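Local atomic coordinates of titin heart isoform N2-B (PDB entry 2BK8), a protein that serves as a giant structural protein of heart muscle, represented here by M1, an immunoglobulin-like domain from its M-band part. Residues G1-G6 / C75-D80; V19-K24 / S86-F91; V34-G39 / A58-K63; K63-L68 / L90-V95. All blocks are in the same frame, centred on the assembly; numbering follows the deposited sequence. Where two conformers were deposited one is given.

Contact 1: G1-G6 / C75-D80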
loop_
_atom_site.group_PDB
_atom_site.type_symbol
_atom_site.label_atom_id
_atom_site.label_comp_id
_atom_site.label_asym_id
_atom_site.label_seq_id
_atom_site.Cartn_x
_atom_site.Cartn_y
_atom_site.Cartn_z
ATOM N N GLY A 1 -20.219 -2.393 6.740
ATOM C CA GLY A 1 -19.919 -1.157 7.526
ATOM C C GLY A 1 -20.643 0.063 6.985
ATOM O O GLY A 1 -21.725 0.375 7.469
ATOM N N ALA A 2 -20.060 0.788 6.022
ATOM C CA ALA A 2 -18.643 0.663 5.593
ATOM C C ALA A 2 -18.324 -0.600 4.721
ATOM O O ALA A 2 -19.262 -1.282 4.316
ATOM C CB ALA A 2 -17.724 0.862 6.780
ATOM N N MET A 3 -17.080 -0.956 4.383
ATOM C CA MET A 3 -15.831 -0.506 4.959
ATOM C C MET A 3 -15.449 0.945 4.649
ATOM O O MET A 3 -16.028 1.602 3.772
ATOM C CB MET A 3 -14.680 -1.470 4.566
ATOM C CG MET A 3 -15.085 -2.915 4.228
ATOM S SD MET A 3 -13.613 -3.775 3.657
ATOM C CE MET A 3 -14.145 -4.614 2.213
ATOM N N VAL A 4 -14.530 1.443 5.457
ATOM C CA VAL A 4 -13.749 2.636 5.142
ATOM C C VAL A 4 -12.286 2.258 5.267
ATOM O O VAL A 4 -11.866 1.654 6.265
ATOM C CB VAL A 4 -14.053 3.780 6.114
ATOM C CG1 VAL A 4 -13.142 4.973 5.914
ATOM C CG2 VAL A 4 -15.492 4.232 5.961
ATOM N N SER A 5 -11.503 2.584 4.244
ATOM C CA SER A 5 -10.068 2.441 4.351
ATOM C C SER A 5 -9.431 3.709 4.935
ATOM O O SER A 5 -9.680 4.827 4.454
ATOM C CB SER A 5 -9.484 2.074 2.983
ATOM O OG SER A 5 -9.693 3.120 2.045
ATOM N N GLY A 6 -8.612 3.538 5.986
ATOM C CA GLY A 6 -7.975 4.675 6.702
ATOM C C GLY A 6 -6.864 5.418 5.951
ATOM O O GLY A 6 -6.427 4.978 4.884
ATOM N N CYS A 75 -3.904 1.363 -1.746
ATOM C CA CYS A 75 -4.447 0.171 -1.057
ATOM C C CYS A 75 -5.922 0.100 -1.415
ATOM O O CYS A 75 -6.712 1.000 -1.046
ATOM C CB CYS A 75 -4.301 0.306 0.464
ATOM S SG CYS A 75 -4.953 -1.109 1.422
ATOM N N LYS A 76 -6.290 -0.935 -2.173
ATOM C CA LYS A 76 -7.696 -1.160 -2.575
ATOM C C LYS A 76 -8.389 -2.255 -1.750
ATOM O O LYS A 76 -7.948 -3.409 -1.695
ATOM C CB LYS A 76 -7.821 -1.452 -4.104
ATOM C CG LYS A 76 -9.274 -1.621 -4.577
ATOM C CD LYS A 76 -9.312 -1.921 -6.077
ATOM C CE LYS A 76 -10.719 -2.247 -6.540
ATOM N NZ LYS A 76 -10.974 -1.839 -7.963
ATOM N N VAL A 77 -9.520 -1.896 -1.139
ATOM C CA VAL A 77 -10.248 -2.808 -0.251
ATOM C C VAL A 77 -11.629 -3.125 -0.800
ATOM O O VAL A 77 -12.368 -2.223 -1.168
ATOM C CB VAL A 77 -10.310 -2.260 1.199
ATOM C CG1 VAL A 77 -10.542 -3.376 2.115
ATOM C CG2 VAL A 77 -8.919 -1.648 1.579
ATOM N N VAL A 78 -11.943 -4.414 -0.908
ATOM C CA VAL A 78 -13.208 -4.865 -1.513
ATOM C C VAL A 78 -13.853 -5.918 -0.634
ATOM O O VAL A 78 -13.181 -6.849 -0.183
ATOM C CB VAL A 78 -12.988 -5.470 -2.939
ATOM C CG1 VAL A 78 -14.289 -5.957 -3.550
ATOM C CG2 VAL A 78 -12.342 -4.459 -3.855
ATOM N N ASN A 79 -15.151 -5.745 -0.376
ATOM C CA ASN A 79 -15.998 -6.819 0.163
ATOM C C ASN A 79 -17.323 -7.001 -0.552
ATOM O O ASN A 79 -17.512 -6.495 -1.658
ATOM C CB ASN A 79 -16.175 -6.745 1.690
ATOM C CG ASN A 79 -17.022 -5.579 2.154
ATOM O OD1 ASN A 79 -17.421 -4.705 1.379
ATOM N ND2 ASN A 79 -17.293 -5.559 3.455
ATOM N N ASP A 80 -18.229 -7.728 0.105
ATOM C CA ASP A 80 -19.545 -8.105 -0.426
ATOM C C ASP A 80 -20.524 -6.941 -0.514
ATOM O O ASP A 80 -21.652 -7.100 -1.022
ATOM C CB ASP A 80 -20.144 -9.202 0.459
ATOM C CG ASP A 80 -19.587 -10.589 0.155
ATOM O OD1 ASP A 80 -18.812 -10.757 -0.811
ATOM O OD2 ASP A 80 -19.959 -11.534 0.879
#
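Met-3 reaches across to Val-77 and Asn-79, with SD and CG making its sound contacts. SD lies 3.5 Å from CG1 of Val-77, and the two side chains cross obliquely. Against Asn-79 the approach is tip to tip. Met-3 CG sits 3.5 Å from Asn-79 ND2, so the methionine chain packs on the amide end. Met-3 was modelled in two conformers, and the exact position of CE is doubtful, because its carbon contacts are too short. One residue pair further in, Ser-5 CB meets Val-77 CG2 at 4.0 Å. No hydrogen bond joins the two segments.

The second shell fixes the polar ends. Asn-79 OD1 accepts from the backbone N of Tyr-81 and of Gly-82 in the turn that follows. Ser-5 OG bonds to Ser-86 OG, away from Val-77. Ile-25 of strand 19-26 and Thr-32 also touch both Met-3 and Val-77.

Strands 4-5 and 71-78 belong to opposite sheets of the immunoglobulin sandwich, and this contact closes one end of it. The closure is mainly apolar. Asn-79 ND2 is buried without a partner in the model, while OD1 supplies the anchoring of the amide.

Contact 2: V19-K24 / S86-F91; sequences VKYVCK and SYAELF
Ser-86 faces Cys-23, with its CB 4.3 Å from the cysteine SG. The hydroxyl is engaged outside the pair: Ser-86 OG bonds to Ser-5 OG and to Gly-6 O. Two residues on, Ala-88 points its methyl at the ring of Tyr-21. Its CB is 4.0 Å from Tyr-21 CE1 and approaches obliquely. Ile-8 also packs on Ala-88 and on Tyr-21.

Glu-89 turns its side chain away, where the carboxylate meets Thr-72 and forms a salt bridge with Arg-96. Its backbone does the work here. Tyr-21 OH donates to Glu-89 O at 2.9 Å. The donor stands above the carbonyl plane, 46° out of it, with a C=O...donor angle of 103°. The carbonyl oxygen itself lies at the edge of the ring, near the ring plane.

Leu-90 then packs beside the phenol end. Its CB is 3.1 Å from Tyr-21 OH, a tight fit, and the two side chains cross at about a right angle. Leu-90 CD1 meets CG2 of Val-19 at 3.7 Å.

The strands 19-24 and 86-91 run nearly antiparallel, at 159°, but they lie in different sheets. The contact spans the interior of the immunoglobulin sandwich. Val-19, Tyr-21 and Cys-23 all point inward from one sheet. Apolar packing dominates, and a single hydrogen bond satisfies the buried phenol and ties it to the backbone of the facing strand.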
loop_
_atom_site.group_PDB
_atom_site.type_symbol
_atom_site.label_atom_id
_atom_site.label_comp_id
_atom_site.label_asym_id
_atom_site.label_seq_id
_atom_site.Cartn_x
_atom_site.Cartn_y
_atom_site.Cartn_z
ATOM N N VAL A 19 10.794 0.946 2.789
ATOM C CA VAL A 19 9.768 1.775 3.451
ATOM C C VAL A 19 8.557 0.883 3.737
ATOM O O VAL A 19 8.466 -0.218 3.177
ATOM C CB VAL A 19 9.312 3.025 2.621
ATOM C CG1 VAL A 19 10.510 3.925 2.263
ATOM C CG2 VAL A 19 8.498 2.616 1.382
ATOM N N LYS A 20 7.624 1.343 4.579
ATOM C CA LYS A 20 6.376 0.619 4.846
ATOM C C LYS A 20 5.188 1.539 4.698
ATOM O O LYS A 20 5.309 2.758 4.928
ATOM C CB LYS A 20 6.387 0.055 6.284
ATOM C CG LYS A 20 6.660 1.113 7.374
ATOM C CD LYS A 20 6.307 0.645 8.801
ATOM C CE LYS A 20 5.922 1.819 9.729
ATOM N NZ LYS A 20 6.739 3.058 9.517
ATOM N N TYR A 21 4.048 0.948 4.341
ATOM C CA TYR A 21 2.761 1.627 4.335
ATOM C C TYR A 21 1.749 0.813 5.172
ATOM O O TYR A 21 1.622 -0.401 5.013
ATOM C CB TYR A 21 2.226 1.845 2.902
ATOM C CG TYR A 21 3.116 2.780 2.126
ATOM C CD1 TYR A 21 3.054 4.177 2.324
ATOM C CD2 TYR A 21 4.085 2.280 1.243
ATOM C CE1 TYR A 21 3.921 5.042 1.620
ATOM C CE2 TYR A 21 4.903 3.126 0.552
ATOM C CZ TYR A 21 4.837 4.500 0.759
ATOM O OH TYR A 21 5.720 5.309 0.065
ATOM N N VAL A 22 1.014 1.500 6.028
ATOM C CA VAL A 22 0.056 0.846 6.918
ATOM C C VAL A 22 -1.319 1.464 6.712
ATOM O O VAL A 22 -1.508 2.701 6.860
ATOM C CB VAL A 22 0.465 0.990 8.420
ATOM C CG1 VAL A 22 -0.661 0.444 9.343
ATOM C CG2 VAL A 22 1.800 0.323 8.703
ATOM N N CYS A 23 -2.289 0.609 6.401
ATOM C CA CYS A 23 -3.655 1.070 6.190
ATOM C C CYS A 23 -4.605 0.315 7.119
ATOM O O CYS A 23 -4.747 -0.913 7.028
ATOM C CB CYS A 23 -4.076 0.899 4.711
ATOM S SG CYS A 23 -5.830 1.464 4.374
ATOM N N LYS A 24 -5.263 1.052 8.009
ATOM C CA LYS A 24 -6.220 0.456 8.944
ATOM C C LYS A 24 -7.688 0.536 8.426
ATOM O O LYS A 24 -8.154 1.607 8.042
ATOM C CB LYS A 24 -6.054 1.134 10.330
ATOM C CG LYS A 24 -6.604 0.378 11.505
ATOM C CD LYS A 24 -6.295 1.132 12.800
ATOM C CE LYS A 24 -7.185 0.657 13.926
ATOM N NZ LYS A 24 -7.211 1.567 15.110
ATOM N N SER A 86 -7.228 3.979 -0.501
ATOM C CA SER A 86 -6.446 5.022 0.162
ATOM C C SER A 86 -5.094 5.084 -0.567
ATOM O O SER A 86 -4.686 4.078 -1.137
ATOM C CB SER A 86 -6.331 4.705 1.668
ATOM O OG SER A 86 -7.602 4.906 2.319
ATOM N N TYR A 87 -4.470 6.269 -0.586
ATOM C CA TYR A 87 -3.286 6.544 -1.430
ATOM C C TYR A 87 -2.153 7.199 -0.623
ATOM O O TYR A 87 -2.423 7.904 0.348
ATOM C CB TYR A 87 -3.705 7.471 -2.586
ATOM C CG TYR A 87 -4.738 6.888 -3.532
ATOM C CD1 TYR A 87 -4.359 6.221 -4.684
ATOM C CD2 TYR A 87 -6.108 7.031 -3.279
ATOM C CE1 TYR A 87 -5.309 5.688 -5.565
ATOM C CE2 TYR A 87 -7.074 6.503 -4.164
ATOM C CZ TYR A 87 -6.653 5.829 -5.305
ATOM O OH TYR A 87 -7.548 5.296 -6.209
ATOM N N ALA A 88 -0.886 6.969 -1.021
ATOM C CA ALA A 88 0.241 7.723 -0.454
ATOM C C ALA A 88 1.440 7.708 -1.411
ATOM O O ALA A 88 1.470 6.895 -2.333
ATOM C CB ALA A 88 0.622 7.150 0.925
ATOM N N GLU A 89 2.399 8.615 -1.193
ATOM C CA GLU A 89 3.537 8.797 -2.086
ATOM C C GLU A 89 4.790 8.149 -1.497
ATOM O O GLU A 89 4.922 8.037 -0.249
ATOM C CB GLU A 89 3.799 10.292 -2.275
ATOM C CG GLU A 89 2.584 11.040 -2.832
ATOM C CD GLU A 89 2.311 10.623 -4.264
ATOM O OE1 GLU A 89 3.163 10.865 -5.138
ATOM O OE2 GLU A 89 1.254 10.018 -4.516
ATOM N N LEU A 90 5.720 7.784 -2.378
ATOM C CA LEU A 90 7.086 7.396 -2.011
ATOM C C LEU A 90 7.990 8.389 -2.750
ATOM O O LEU A 90 7.878 8.529 -3.984
ATOM C CB LEU A 90 7.400 5.953 -2.468
ATOM C CG LEU A 90 8.649 5.259 -1.909
ATOM C CD1 LEU A 90 8.578 3.725 -2.144
ATOM C CD2 LEU A 90 9.912 5.836 -2.497
ATOM N N PHE A 91 8.802 9.132 -2.004
ATOM C CA PHE A 91 9.786 10.074 -2.575
ATOM C C PHE A 91 11.207 9.487 -2.459
ATOM O O PHE A 91 11.632 9.134 -1.366
ATOM C CB PHE A 91 9.748 11.443 -1.866
ATOM C CG PHE A 91 8.350 11.955 -1.559
ATOM C CD1 PHE A 91 7.532 12.477 -2.569
ATOM C CD2 PHE A 91 7.885 11.963 -0.249
ATOM C CE1 PHE A 91 6.242 12.947 -2.269
ATOM C CE2 PHE A 91 6.600 12.436 0.060
ATOM C CZ PHE A 91 5.787 12.934 -0.949
#

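Contact 3: V34-G39 / A58-K63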
loop_
_atom_site.group_PDB
_atom_site.type_symbol
_atom_site.label_atom_id
_atom_site.label_comp_id
_atom_site.label_asym_id
_atom_site.label_seq_id
_atom_site.Cartn_x
_atom_site.Cartn_y
_atom_site.Cartn_z
ATOM N N VAL A 34 -7.816 -7.451 0.139
ATOM C CA VAL A 34 -6.992 -6.240 -0.054
ATOM C C VAL A 34 -6.009 -6.457 -1.182
ATOM O O VAL A 34 -5.403 -7.532 -1.263
ATOM C CB VAL A 34 -6.166 -5.924 1.218
ATOM C CG1 VAL A 34 -5.189 -4.731 0.984
ATOM C CG2 VAL A 34 -7.084 -5.671 2.388
ATOM N N THR A 35 -5.905 -5.473 -2.081
ATOM C CA THR A 35 -4.906 -5.525 -3.168
ATOM C C THR A 35 -4.178 -4.174 -3.218
ATOM O O THR A 35 -4.812 -3.107 -3.208
ATOM C CB THR A 35 -5.576 -5.805 -4.559
ATOM O OG1 THR A 35 -6.396 -6.988 -4.492
ATOM C CG2 THR A 35 -4.529 -5.999 -5.664
ATOM N N TRP A 36 -2.846 -4.216 -3.300
ATOM C CA TRP A 36 -2.047 -2.980 -3.454
ATOM C C TRP A 36 -1.615 -2.755 -4.916
ATOM O O TRP A 36 -1.457 -3.719 -5.680
ATOM C CB TRP A 36 -0.801 -3.029 -2.567
ATOM C CG TRP A 36 -1.054 -2.998 -1.084
ATOM C CD1 TRP A 36 -1.437 -4.044 -0.296
ATOM C CD2 TRP A 36 -0.945 -1.852 -0.218
ATOM N NE1 TRP A 36 -1.555 -3.623 1.016
ATOM C CE2 TRP A 36 -1.249 -2.289 1.090
ATOM C CE3 TRP A 36 -0.580 -0.504 -0.421
ATOM C CZ2 TRP A 36 -1.184 -1.431 2.221
ATOM C CZ3 TRP A 36 -0.532 0.365 0.688
ATOM C CH2 TRP A 36 -0.857 -0.112 2.012
ATOM N N TYR A 37 -1.426 -1.485 -5.290
ATOM C CA TYR A 37 -0.925 -1.098 -6.626
ATOM C C TYR A 37 0.194 -0.057 -6.505
ATOM O O TYR A 37 0.176 0.785 -5.616
ATOM C CB TYR A 37 -2.040 -0.532 -7.523
ATOM C CG TYR A 37 -3.215 -1.466 -7.782
ATOM C CD1 TYR A 37 -3.370 -2.135 -9.006
ATOM C CD2 TYR A 37 -4.206 -1.646 -6.805
ATOM C CE1 TYR A 37 -4.464 -2.980 -9.231
ATOM C CE2 TYR A 37 -5.247 -2.485 -7.014
ATOM C CZ TYR A 37 -5.388 -3.158 -8.214
ATOM O OH TYR A 37 -6.504 -3.985 -8.381
ATOM N N PHE A 38 1.177 -0.143 -7.398
ATOM C CA PHE A 38 2.142 0.940 -7.610
ATOM C C PHE A 38 1.861 1.544 -8.975
ATOM O O PHE A 38 2.045 0.880 -10.000
ATOM C CB PHE A 38 3.584 0.407 -7.550
ATOM C CG PHE A 38 4.659 1.446 -7.892
ATOM C CD1 PHE A 38 4.581 2.759 -7.414
ATOM C CD2 PHE A 38 5.763 1.081 -8.670
ATOM C CE1 PHE A 38 5.552 3.712 -7.719
ATOM C CE2 PHE A 38 6.775 2.023 -8.956
ATOM C CZ PHE A 38 6.659 3.339 -8.497
ATOM N N GLY A 39 1.434 2.804 -9.003
ATOM C CA GLY A 39 0.948 3.388 -10.256
ATOM C C GLY A 39 -0.074 2.455 -10.899
ATOM O O GLY A 39 -1.067 2.096 -10.245
ATOM N N ALA A 58 -3.819 -3.715 6.966
ATOM C CA ALA A 58 -3.030 -3.981 5.742
ATOM C C ALA A 58 -1.641 -3.336 5.793
ATOM O O ALA A 58 -1.492 -2.135 6.066
ATOM C CB ALA A 58 -3.795 -3.497 4.495
ATOM N N ILE A 59 -0.610 -4.124 5.484
ATOM C CA ILE A 59 0.773 -3.641 5.521
ATOM C C ILE A 59 1.530 -4.008 4.236
ATOM O O ILE A 59 1.563 -5.181 3.823
ATOM C CB ILE A 59 1.552 -4.164 6.783
ATOM C CG1 ILE A 59 0.818 -3.831 8.088
ATOM C CG2 ILE A 59 3.003 -3.681 6.768
ATOM C CD1 ILE A 59 1.524 -4.377 9.368
ATOM N N LEU A 60 2.075 -2.989 3.582
ATOM C CA LEU A 60 2.964 -3.149 2.433
ATOM C C LEU A 60 4.383 -2.714 2.787
ATOM O O LEU A 60 4.627 -1.577 3.164
ATOM C CB LEU A 60 2.465 -2.345 1.198
ATOM C CG LEU A 60 3.495 -2.237 0.048
ATOM C CD1 LEU A 60 3.720 -3.588 -0.671
ATOM C CD2 LEU A 60 3.046 -1.158 -0.970
ATOM N N TYR A 61 5.334 -3.628 2.646
ATOM C CA TYR A 61 6.753 -3.303 2.790
ATOM C C TYR A 61 7.446 -3.372 1.435
ATOM O O TYR A 61 7.413 -4.412 0.769
ATOM C CB TYR A 61 7.427 -4.256 3.762
ATOM C CG TYR A 61 7.462 -3.764 5.184
ATOM C CD1 TYR A 61 6.320 -3.802 5.963
ATOM C CD2 TYR A 61 8.628 -3.263 5.746
ATOM C CE1 TYR A 61 6.331 -3.361 7.274
ATOM C CE2 TYR A 61 8.656 -2.806 7.066
ATOM C CZ TYR A 61 7.492 -2.852 7.819
ATOM O OH TYR A 61 7.468 -2.446 9.145
ATOM N N VAL A 62 8.071 -2.259 1.042
ATOM C CA VAL A 62 8.846 -2.191 -0.228
ATOM C C VAL A 62 10.348 -2.280 0.012
ATOM O O VAL A 62 10.881 -1.448 0.742
ATOM C CB VAL A 62 8.589 -0.859 -0.985
ATOM C CG1 VAL A 62 9.343 -0.877 -2.342
ATOM C CG2 VAL A 62 7.075 -0.595 -1.179
ATOM N N LYS A 63 11.018 -3.272 -0.609
ATOM C CA LYS A 63 12.447 -3.602 -0.416
ATOM C C LYS A 63 13.377 -3.106 -1.533
ATOM O O LYS A 63 12.917 -2.816 -2.633
ATOM C CB LYS A 63 12.622 -5.121 -0.293
ATOM C CG LYS A 63 12.171 -5.712 1.034
ATOM C CD LYS A 63 10.784 -5.219 1.433
ATOM C CE LYS A 63 10.804 -4.819 2.881
ATOM N NZ LYS A 63 9.431 -4.785 3.433
#
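Trp-36 lays one face of its indole against Leu-60. This is the core tryptophan of the immunoglobulin fold, on strand 33-38, and it packs across the sandwich onto strand 57-62 of the other sheet. Leu-60 CB stands over the six-membered ring, 3.6 Å from the centroid and only 9° off the ring normal. That is a CH-pi contact made squarely over the face. The side chains as a whole cross obliquely.

The leucine makes a second contact with the indole. Its CG is anti to the backbone N (chi1 168°), and beyond it CD2 comes 3.7 Å from Trp-36 CE3. The methylene therefore covers the ring centre while one methyl branch sits near the CE3 corner.

Ala-58 meets the indole differently. Its carbonyl O lies in the ring plane at the edge, 3.9 Å from Trp-36 CZ2. No hydrogen bond is made there. The methyl of Ala-58 comes to the same carbon, CZ2, at 4.0 Å. The indole is thus touched over a face by one residue and at its rim by another.

Further partners enclose the site. Ile-51 touches both Trp-36 and Leu-60, and Tyr-73 touches Leu-60. Cys-75 and Tyr-21 also pack on the tryptophan, which places it in the centre of the core.

The two strands run in roughly the same direction, with 32° between them. Near their starts Val-34 shares the methyl of Ala-58 with the indole. Val-34 CG1, anti to its backbone N, meets Ala-58 CB at 4.0 Å.

Contact 4: K63-L68 / L90-V95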
loop_
_atom_site.group_PDB
_atom_site.type_symbol
_atom_site.label_atom_id
_atom_site.label_comp_id
_atom_site.label_asym_id
_atom_site.label_seq_id
_atom_site.Cartn_x
_atom_site.Cartn_y
_atom_site.Cartn_z
ATOM N N LYS A 63 11.018 -3.272 -0.609
ATOM C CA LYS A 63 12.447 -3.602 -0.416
ATOM C C LYS A 63 13.377 -3.106 -1.533
ATOM O O LYS A 63 12.917 -2.816 -2.633
ATOM C CB LYS A 63 12.622 -5.121 -0.293
ATOM C CG LYS A 63 12.171 -5.712 1.034
ATOM C CD LYS A 63 10.784 -5.219 1.433
ATOM C CE LYS A 63 10.804 -4.819 2.881
ATOM N NZ LYS A 63 9.431 -4.785 3.433
ATOM N N ASP A 64 14.689 -3.097 -1.256
ATOM C CA ASP A 64 15.735 -2.757 -2.235
ATOM C C ASP A 64 15.370 -1.529 -3.062
ATOM O O ASP A 64 15.246 -1.596 -4.276
ATOM C CB ASP A 64 16.034 -3.949 -3.171
ATOM C CG ASP A 64 16.579 -5.148 -2.445
ATOM O OD1 ASP A 64 17.723 -5.072 -1.950
ATOM O OD2 ASP A 64 15.883 -6.191 -2.405
ATOM N N ILE A 65 15.156 -0.398 -2.401
ATOM C CA ILE A 65 14.617 0.797 -3.088
ATOM C C ILE A 65 15.514 1.283 -4.240
ATOM O O ILE A 65 16.781 1.234 -4.154
ATOM C CB ILE A 65 14.283 1.943 -2.052
ATOM C CG1 ILE A 65 13.037 1.563 -1.212
ATOM C CG2 ILE A 65 14.237 3.347 -2.749
ATOM C CD1 ILE A 65 11.727 1.653 -1.933
ATOM N N THR A 66 14.893 1.675 -5.359
ATOM C CA THR A 66 15.619 2.360 -6.466
ATOM C C THR A 66 14.841 3.625 -6.858
ATOM O O THR A 66 13.706 3.836 -6.410
ATOM C CB THR A 66 15.796 1.487 -7.776
ATOM O OG1 THR A 66 14.518 1.343 -8.444
ATOM C CG2 THR A 66 16.404 0.117 -7.472
ATOM N N LYS A 67 15.431 4.460 -7.708
ATOM C CA LYS A 67 14.708 5.617 -8.269
ATOM C C LYS A 67 13.374 5.238 -8.946
ATOM O O LYS A 67 12.428 6.036 -8.940
ATOM C CB LYS A 67 15.613 6.412 -9.229
ATOM C CG LYS A 67 16.691 7.239 -8.496
ATOM C CD LYS A 67 17.435 8.149 -9.468
ATOM C CE LYS A 67 18.505 8.952 -8.779
ATOM N NZ LYS A 67 19.713 8.115 -8.587
ATOM N N LEU A 68 13.288 4.029 -9.522
ATOM C CA LEU A 68 12.035 3.554 -10.166
ATOM C C LEU A 68 10.831 3.532 -9.234
ATOM O O LEU A 68 9.695 3.595 -9.693
ATOM C CB LEU A 68 12.183 2.153 -10.743
ATOM C CG LEU A 68 13.111 1.986 -11.950
ATOM C CD1 LEU A 68 13.197 0.505 -12.283
ATOM C CD2 LEU A 68 12.640 2.766 -13.186
ATOM N N LEU A 90 5.720 7.784 -2.378
ATOM C CA LEU A 90 7.086 7.396 -2.011
ATOM C C LEU A 90 7.990 8.389 -2.750
ATOM O O LEU A 90 7.878 8.529 -3.984
ATOM C CB LEU A 90 7.400 5.953 -2.468
ATOM C CG LEU A 90 8.649 5.259 -1.909
ATOM C CD1 LEU A 90 8.578 3.725 -2.144
ATOM C CD2 LEU A 90 9.912 5.836 -2.497
ATOM N N PHE A 91 8.802 9.132 -2.004
ATOM C CA PHE A 91 9.786 10.074 -2.575
ATOM C C PHE A 91 11.207 9.487 -2.459
ATOM O O PHE A 91 11.632 9.134 -1.366
ATOM C CB PHE A 91 9.748 11.443 -1.866
ATOM C CG PHE A 91 8.350 11.955 -1.559
ATOM C CD1 PHE A 91 7.532 12.477 -2.569
ATOM C CD2 PHE A 91 7.885 11.963 -0.249
ATOM C CE1 PHE A 91 6.242 12.947 -2.269
ATOM C CE2 PHE A 91 6.600 12.436 0.060
ATOM C CZ PHE A 91 5.787 12.934 -0.949
ATOM N N VAL A 92 11.911 9.405 -3.593
ATOM C CA VAL A 92 13.361 9.090 -3.669
ATOM C C VAL A 92 14.202 10.305 -4.127
ATOM O O VAL A 92 13.858 10.973 -5.110
ATOM C CB VAL A 92 13.616 7.875 -4.628
ATOM C CG1 VAL A 92 15.125 7.481 -4.671
ATOM C CG2 VAL A 92 12.758 6.674 -4.245
ATOM N N LYS A 93 15.310 10.576 -3.438
ATOM C CA LYS A 93 16.234 11.678 -3.801
ATOM C C LYS A 93 16.735 11.563 -5.249
ATOM O O LYS A 93 17.122 10.486 -5.672
ATOM C CB LYS A 93 17.420 11.729 -2.829
ATOM C CG LYS A 93 18.339 12.918 -3.045
ATOM C CD LYS A 93 19.042 13.305 -1.748
ATOM C CE LYS A 93 19.697 14.689 -1.839
ATOM N NZ LYS A 93 21.008 14.671 -2.570
ATOM N N GLY A 94 16.647 12.655 -6.018
ATOM C CA GLY A 94 17.097 12.672 -7.431
ATOM C C GLY A 94 16.005 12.534 -8.496
ATOM O O GLY A 94 16.290 12.692 -9.694
ATOM N N VAL A 95 14.771 12.237 -8.069
ATOM C CA VAL A 95 13.628 12.015 -8.988
ATOM C C VAL A 95 12.786 13.274 -9.251
ATOM O O VAL A 95 12.793 13.811 -10.369
ATOM C CB VAL A 95 12.673 10.872 -8.504
ATOM C CG1 VAL A 95 11.538 10.620 -9.550
ATOM C CG2 VAL A 95 13.442 9.587 -8.234
#
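Lys-67 NZ forms a salt bridge with Glu-15, and the chain that carries it runs past Val-92, Lys-93 and Gly-94. The lysine is extended as far as CE and bends only at chi4 (80°), which places NZ. CE lies 3.7 Å from the carbonyl O of Lys-93 and also near CA of Gly-94, so this last methylene lies against the backbone of Lys-93 and Gly-94. Nearer the backbone, Lys-67 CG is 4.1 Å from Val-92 CG1, and the two side chains cross at about a right angle. Val-95 slides past the lysine in the opposite direction. Its CG2 is 4.0 Å from Lys-67 CB.

In the immunoglobulin fold this is the end of the sandwich where the loop from strand 57-62 to strand 71-78 packs against residues 90-95, on and following the last strand. The loop plugs that end with Ile-65, whose two branches divide the work. CD1 meets CD1 of Leu-90 tip to tip at 3.8 Å. CG2 passes CG2 of Val-92 at 3.9 Å. That same valine methyl also lies 3.7 Å from Thr-66 O.

No hydrogen bond crosses between the segments. The backbone of Val-92 is instead held by Asp-70, which accepts from its N. Asp-69 does likewise for the N of Thr-66. Within the loop, Leu-68 N makes a weak bond to Thr-66 OG1.

Overall arrangement
All four contacts join the two sheets of one immunoglobulin sandwich or close its ends. Contacts 2 and 3 form the middle, with centres about 8 Å apart. Backbone bonds within one sheet tie them: Tyr-21 N to Leu-60 O, 2.8 Å, and Cys-23 N to Ala-58 O, 2.9 Å. Contacts 1 and 4 lie on opposite sides of the chain's centre, their own centres about 28 Å apart. Contact 1 meets contact 2 through Ser-5 OG and Ser-86 OG, 2.8 Å, and contact 3 where Cys-75 CB packs on Trp-36 CZ3, 3.8 Å. Contact 4 shares Leu-90 with contact 2. Cys-23 SG and Cys-75 SG are 4.0 Å apart, so no disulfide links them.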